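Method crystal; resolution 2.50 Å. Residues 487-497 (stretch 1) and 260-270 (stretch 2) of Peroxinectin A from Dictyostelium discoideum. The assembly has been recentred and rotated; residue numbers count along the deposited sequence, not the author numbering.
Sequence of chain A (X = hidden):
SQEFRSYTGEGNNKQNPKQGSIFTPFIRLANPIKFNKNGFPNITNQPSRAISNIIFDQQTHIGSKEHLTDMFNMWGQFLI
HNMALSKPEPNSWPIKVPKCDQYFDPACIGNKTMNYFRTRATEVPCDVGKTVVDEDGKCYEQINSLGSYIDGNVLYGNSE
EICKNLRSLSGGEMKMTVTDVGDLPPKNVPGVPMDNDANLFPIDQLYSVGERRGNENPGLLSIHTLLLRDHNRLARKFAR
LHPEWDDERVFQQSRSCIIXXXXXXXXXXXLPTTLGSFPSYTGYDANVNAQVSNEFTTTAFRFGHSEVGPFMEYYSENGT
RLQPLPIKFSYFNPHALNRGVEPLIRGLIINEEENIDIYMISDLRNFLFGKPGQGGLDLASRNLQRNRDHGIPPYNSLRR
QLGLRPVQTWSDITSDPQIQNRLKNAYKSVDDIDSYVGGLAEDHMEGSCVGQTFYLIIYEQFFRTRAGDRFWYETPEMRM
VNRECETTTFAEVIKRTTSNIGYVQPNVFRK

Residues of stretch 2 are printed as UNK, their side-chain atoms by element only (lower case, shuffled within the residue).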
# COMPACT_ATOMS: atom_id res chain seq x y z
N THR A 487 -7.18 0.74 -22.75
CA THR A 487 -7.19 0.08 -21.45
C THR A 487 -7.46 -1.41 -21.62
O THR A 487 -8.50 -1.80 -22.15
CB THR A 487 -8.24 0.73 -20.55
OG1 THR A 487 -8.00 2.14 -20.48
CG2 THR A 487 -8.17 0.14 -19.16
N THR A 488 -6.52 -2.23 -21.15
CA THR A 488 -6.64 -3.68 -21.26
C THR A 488 -6.32 -4.33 -19.92
O THR A 488 -6.27 -3.65 -18.89
CB THR A 488 -5.72 -4.20 -22.36
OG1 THR A 488 -5.90 -5.61 -22.52
CG2 THR A 488 -4.26 -3.91 -22.03
N THR A 489 -6.09 -5.64 -19.92
CA THR A 489 -5.71 -6.34 -18.71
C THR A 489 -4.24 -6.07 -18.37
O THR A 489 -3.44 -5.68 -19.23
CB THR A 489 -5.93 -7.85 -18.84
OG1 THR A 489 -5.14 -8.36 -19.93
CG2 THR A 489 -7.40 -8.16 -19.08
N PHE A 490 -3.90 -6.29 -17.10
CA PHE A 490 -2.54 -6.05 -16.64
C PHE A 490 -1.53 -6.85 -17.47
O PHE A 490 -0.46 -6.34 -17.82
CB PHE A 490 -2.44 -6.41 -15.16
CG PHE A 490 -1.14 -5.99 -14.50
CD1 PHE A 490 -0.33 -5.01 -15.04
CD2 PHE A 490 -0.74 -6.60 -13.32
CE1 PHE A 490 0.85 -4.64 -14.42
CE2 PHE A 490 0.44 -6.24 -12.71
CZ PHE A 490 1.23 -5.26 -13.26
N ALA A 491 -1.86 -8.11 -17.78
CA ALA A 491 -0.94 -8.95 -18.54
C ALA A 491 -0.60 -8.33 -19.89
O ALA A 491 0.55 -8.41 -20.34
CB ALA A 491 -1.53 -10.34 -18.73
N GLU A 492 -1.59 -7.72 -20.55
CA GLU A 492 -1.35 -7.13 -21.85
C GLU A 492 -0.59 -5.81 -21.76
O GLU A 492 0.17 -5.47 -22.67
CB GLU A 492 -2.67 -6.93 -22.59
CG GLU A 492 -3.27 -8.22 -23.14
CD GLU A 492 -2.36 -8.89 -24.16
OE1 GLU A 492 -1.53 -8.19 -24.78
OE2 GLU A 492 -2.47 -10.13 -24.33
N VAL A 493 -0.78 -5.06 -20.67
CA VAL A 493 0.04 -3.87 -20.46
C VAL A 493 1.51 -4.26 -20.34
O VAL A 493 2.40 -3.55 -20.83
CB VAL A 493 -0.44 -3.10 -19.21
CG1 VAL A 493 0.45 -1.90 -18.95
CG2 VAL A 493 -1.89 -2.67 -19.37
N ILE A 494 1.78 -5.40 -19.70
CA ILE A 494 3.16 -5.87 -19.56
C ILE A 494 3.77 -6.13 -20.93
O ILE A 494 4.89 -5.70 -21.23
CB ILE A 494 3.21 -7.13 -18.67
CG1 ILE A 494 2.87 -6.77 -17.22
CG2 ILE A 494 4.58 -7.80 -18.73
CD1 ILE A 494 2.53 -7.96 -16.35
N LYS A 495 3.03 -6.84 -21.79
CA LYS A 495 3.53 -7.14 -23.13
C LYS A 495 3.75 -5.86 -23.93
O LYS A 495 4.78 -5.71 -24.60
CB LYS A 495 2.54 -8.06 -23.85
CG LYS A 495 2.32 -9.40 -23.17
CD LYS A 495 1.17 -10.15 -23.82
CE LYS A 495 0.89 -11.48 -23.13
NZ LYS A 495 -0.24 -12.20 -23.78
N ARG A 496 2.80 -4.93 -23.87
CA ARG A 496 2.93 -3.68 -24.60
C ARG A 496 4.18 -2.90 -24.19
O ARG A 496 4.74 -2.16 -25.01
CB ARG A 496 1.69 -2.81 -24.37
CG ARG A 496 0.61 -2.98 -25.41
CD ARG A 496 -0.79 -2.81 -24.84
NE ARG A 496 -0.90 -1.73 -23.87
CZ ARG A 496 -2.05 -1.21 -23.47
NH1 ARG A 496 -3.20 -1.65 -23.97
NH2 ARG A 496 -2.06 -0.23 -22.57
N THR A 497 4.63 -3.06 -22.95
CA THR A 497 5.65 -2.19 -22.38
C THR A 497 6.98 -2.89 -22.15
O THR A 497 7.89 -2.28 -21.59
CB THR A 497 5.14 -1.60 -21.06
OG1 THR A 497 4.78 -2.67 -20.18
CG2 THR A 497 3.94 -0.71 -21.29
N UNK A 260 -7.37 5.48 -15.67
CA UNK A 260 -8.35 4.45 -15.99
C UNK A 260 -7.71 3.07 -16.00
O UNK A 260 -8.32 2.09 -15.55
o UNK A 260 -10.75 5.14 -19.43
c UNK A 260 -9.82 3.58 -17.89
c UNK A 260 -9.00 4.74 -17.34
c UNK A 260 -10.59 3.94 -19.15
o UNK A 260 -11.05 3.01 -19.85
N UNK A 261 -6.49 2.96 -16.52
CA UNK A 261 -5.82 1.66 -16.55
C UNK A 261 -5.56 1.16 -15.14
O UNK A 261 -5.75 -0.03 -14.85
c UNK A 261 -4.61 -0.58 -18.27
n UNK A 261 -5.36 -1.39 -17.54
c UNK A 261 -4.52 1.77 -17.34
c UNK A 261 -3.79 0.45 -17.52
o UNK A 261 -4.57 -0.65 -19.50
N UNK A 262 -5.11 2.04 -14.24
CA UNK A 262 -4.89 1.64 -12.85
C UNK A 262 -6.21 1.20 -12.22
O UNK A 262 -6.30 0.15 -11.59
c UNK A 262 -2.84 3.09 -12.61
c UNK A 262 -4.24 2.79 -12.06
c UNK A 262 -2.25 4.40 -12.12
c UNK A 262 -4.15 2.43 -10.57
N UNK A 263 -7.26 2.01 -12.39
CA UNK A 263 -8.54 1.69 -11.78
C UNK A 263 -9.08 0.36 -12.28
O UNK A 263 -9.56 -0.46 -11.48
c UNK A 263 -10.26 5.18 -11.58
o UNK A 263 -11.12 5.05 -12.45
c UNK A 263 -9.23 4.11 -11.32
n UNK A 263 -10.19 6.26 -10.80
c UNK A 263 -9.54 2.82 -12.06
N UNK A 264 -9.01 0.11 -13.59
CA UNK A 264 -9.63 -1.09 -14.15
C UNK A 264 -8.96 -2.36 -13.64
O UNK A 264 -9.63 -3.34 -13.30
c UNK A 264 -10.49 -2.09 -16.34
c UNK A 264 -11.22 -3.13 -18.51
c UNK A 264 -10.27 -2.15 -17.84
n UNK A 264 -10.92 -3.27 -19.97
c UNK A 264 -9.59 -1.05 -15.68
N UNK A 265 -7.62 -2.36 -13.59
CA UNK A 265 -6.91 -3.52 -13.07
C UNK A 265 -7.30 -3.78 -11.62
O UNK A 265 -7.41 -4.93 -11.18
c UNK A 265 -3.58 -2.97 -14.98
c UNK A 265 -4.99 -3.42 -14.69
c UNK A 265 -5.39 -3.32 -13.22
c UNK A 265 -4.61 -4.36 -12.39
N UNK A 266 -7.51 -2.71 -10.85
CA UNK A 266 -7.87 -2.87 -9.44
C UNK A 266 -9.22 -3.56 -9.29
O UNK A 266 -9.35 -4.54 -8.54
o UNK A 266 -6.57 -0.93 -8.83
c UNK A 266 -8.27 -1.65 -7.28
c UNK A 266 -7.87 -1.51 -8.75
N UNK A 267 -10.24 -3.08 -10.01
CA UNK A 267 -11.61 -3.53 -9.79
C UNK A 267 -12.03 -4.68 -10.69
O UNK A 267 -13.07 -5.30 -10.43
c UNK A 267 -12.58 -1.41 -8.80
o UNK A 267 -12.59 1.24 -5.60
c UNK A 267 -13.70 -1.28 -7.98
c UNK A 267 -13.71 -0.40 -6.92
c UNK A 267 -11.47 0.25 -7.44
c UNK A 267 -12.58 -2.37 -9.96
c UNK A 267 -11.47 -0.63 -8.51
c UNK A 267 -12.59 0.36 -6.65
N UNK A 268 -11.28 -4.97 -11.75
CA UNK A 268 -11.58 -6.12 -12.60
C UNK A 268 -10.67 -7.32 -12.33
O UNK A 268 -11.09 -8.46 -12.56
o UNK A 268 -13.56 -4.64 -13.77
c UNK A 268 -11.47 -5.75 -14.08
o UNK A 268 -12.69 -4.61 -15.78
c UNK A 268 -12.66 -4.94 -14.58
N UNK A 269 -9.46 -7.08 -11.83
CA UNK A 269 -8.51 -8.15 -11.57
C UNK A 269 -8.14 -8.27 -10.10
O UNK A 269 -8.27 -9.35 -9.52
c UNK A 269 -6.17 -7.94 -14.70
o UNK A 269 -5.54 -8.95 -15.07
c UNK A 269 -7.24 -7.94 -12.41
c UNK A 269 -7.45 -8.14 -13.90
o UNK A 269 -5.80 -6.78 -14.95
N UNK A 270 -7.68 -7.19 -9.47
CA UNK A 270 -7.13 -7.28 -8.12
C UNK A 270 -8.21 -7.65 -7.10
O UNK A 270 -8.08 -8.63 -6.37
c UNK A 270 -5.80 -6.01 -6.37
c UNK A 270 -4.55 -6.59 -6.19
c UNK A 270 -4.61 -6.10 -3.86
c UNK A 270 -5.85 -5.51 -4.01
c UNK A 270 -3.96 -6.64 -4.95
c UNK A 270 -6.45 -5.96 -7.73
o UNK A 270 -4.02 -6.14 -2.62
c UNK A 270 -6.44 -5.47 -5.26
O HOH W 1 -3.44 -9.57 -16.30

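Position 260 carries three side-chain carbons in a row, the third bearing two oxygens, one of which lies 3.2 Å from OG1 of Thr487. A terminal carboxylate on a three-carbon chain identifies Glu260; its OE2 accepts a weak hydrogen bond from that hydroxyl.

Position 261 also has three carbons, but the third holds one oxygen and one nitrogen; the oxygen lies 3.0 Å from N of Thr488 and 3.4 Å from CG2 of Val493, and the nitrogen lies 2.8 Å from O of Thr488. This is the amide of Gln261. The hydrogen bonds orient it: N of Thr488 donates to OE1 (N-H...acceptor angle 160°), and NE2 donates to O of Thr488 (156°).

Position 262 has four carbons, forked at the first, with one arm two carbons long, and it touches nothing on stretch 1: Ile262. Its CA-to-CB bond points away.

Position 263 repeats the three-carbon amide pattern, out of reach of stretch 1, giving Gln263.

Position 264 is an unbranched run of four carbons ending in nitrogen, and the third carbon of the run lies 3.4 Å from CG2 of Thr487; this is Lys264. All four chi angles are t, and the extended chain brings CD to that methyl.

Position 265 again has four carbons forked at the first, and the end of the longer arm lies 3.6 Å from CB of Phe490; this is Ile265. Its CD1 makes an apolar contact there.

Position 266 has one carbon bearing an oxygen and a second carbon, which defines Thr266. Its OG1 donates to O of Ile262 at 3.0 Å, within its own helix.

Position 267 shows one carbon, then a six-carbon ring bearing an oxygen, distant from stretch 1: Tyr267.

Position 268 has two carbons, the second with two oxygens, and the side chain stays 6.9 Å from stretch 1: Asp268. Its CA-to-CB bond nevertheless points toward stretch 1.

Position 269 has three carbons and a terminal pair of oxygens, one of which lies 2.9 Å from N of Phe490; this is Glu269. N of Phe490 donates to OE1 (163°), while a water donates to OE2 (2.5 Å) and accepts from N of Ala491 (2.6 Å).

Position 270 is another oxygen-bearing six-carbon ring on one carbon, again without contact: Tyr270.

The contact works mainly by side chains of stretch 2 reading the backbone of stretch 1. Gln261 satisfies both N and O of Thr488, just before the N-cap residue Thr489. Glu269 then engages the start of helix 490-497, binding N of Phe490 directly and N of Ala491 through water. Between these polar sites, Ile265 packs against Phe490. The helix axes approach no closer than 11.3 Å, at 140° between their N-to-C directions, so side-chain reach and the loop before the helix supply much of the 467 Å² buried.

Stretch 2, residues 260-270: EQIQKITYDEY
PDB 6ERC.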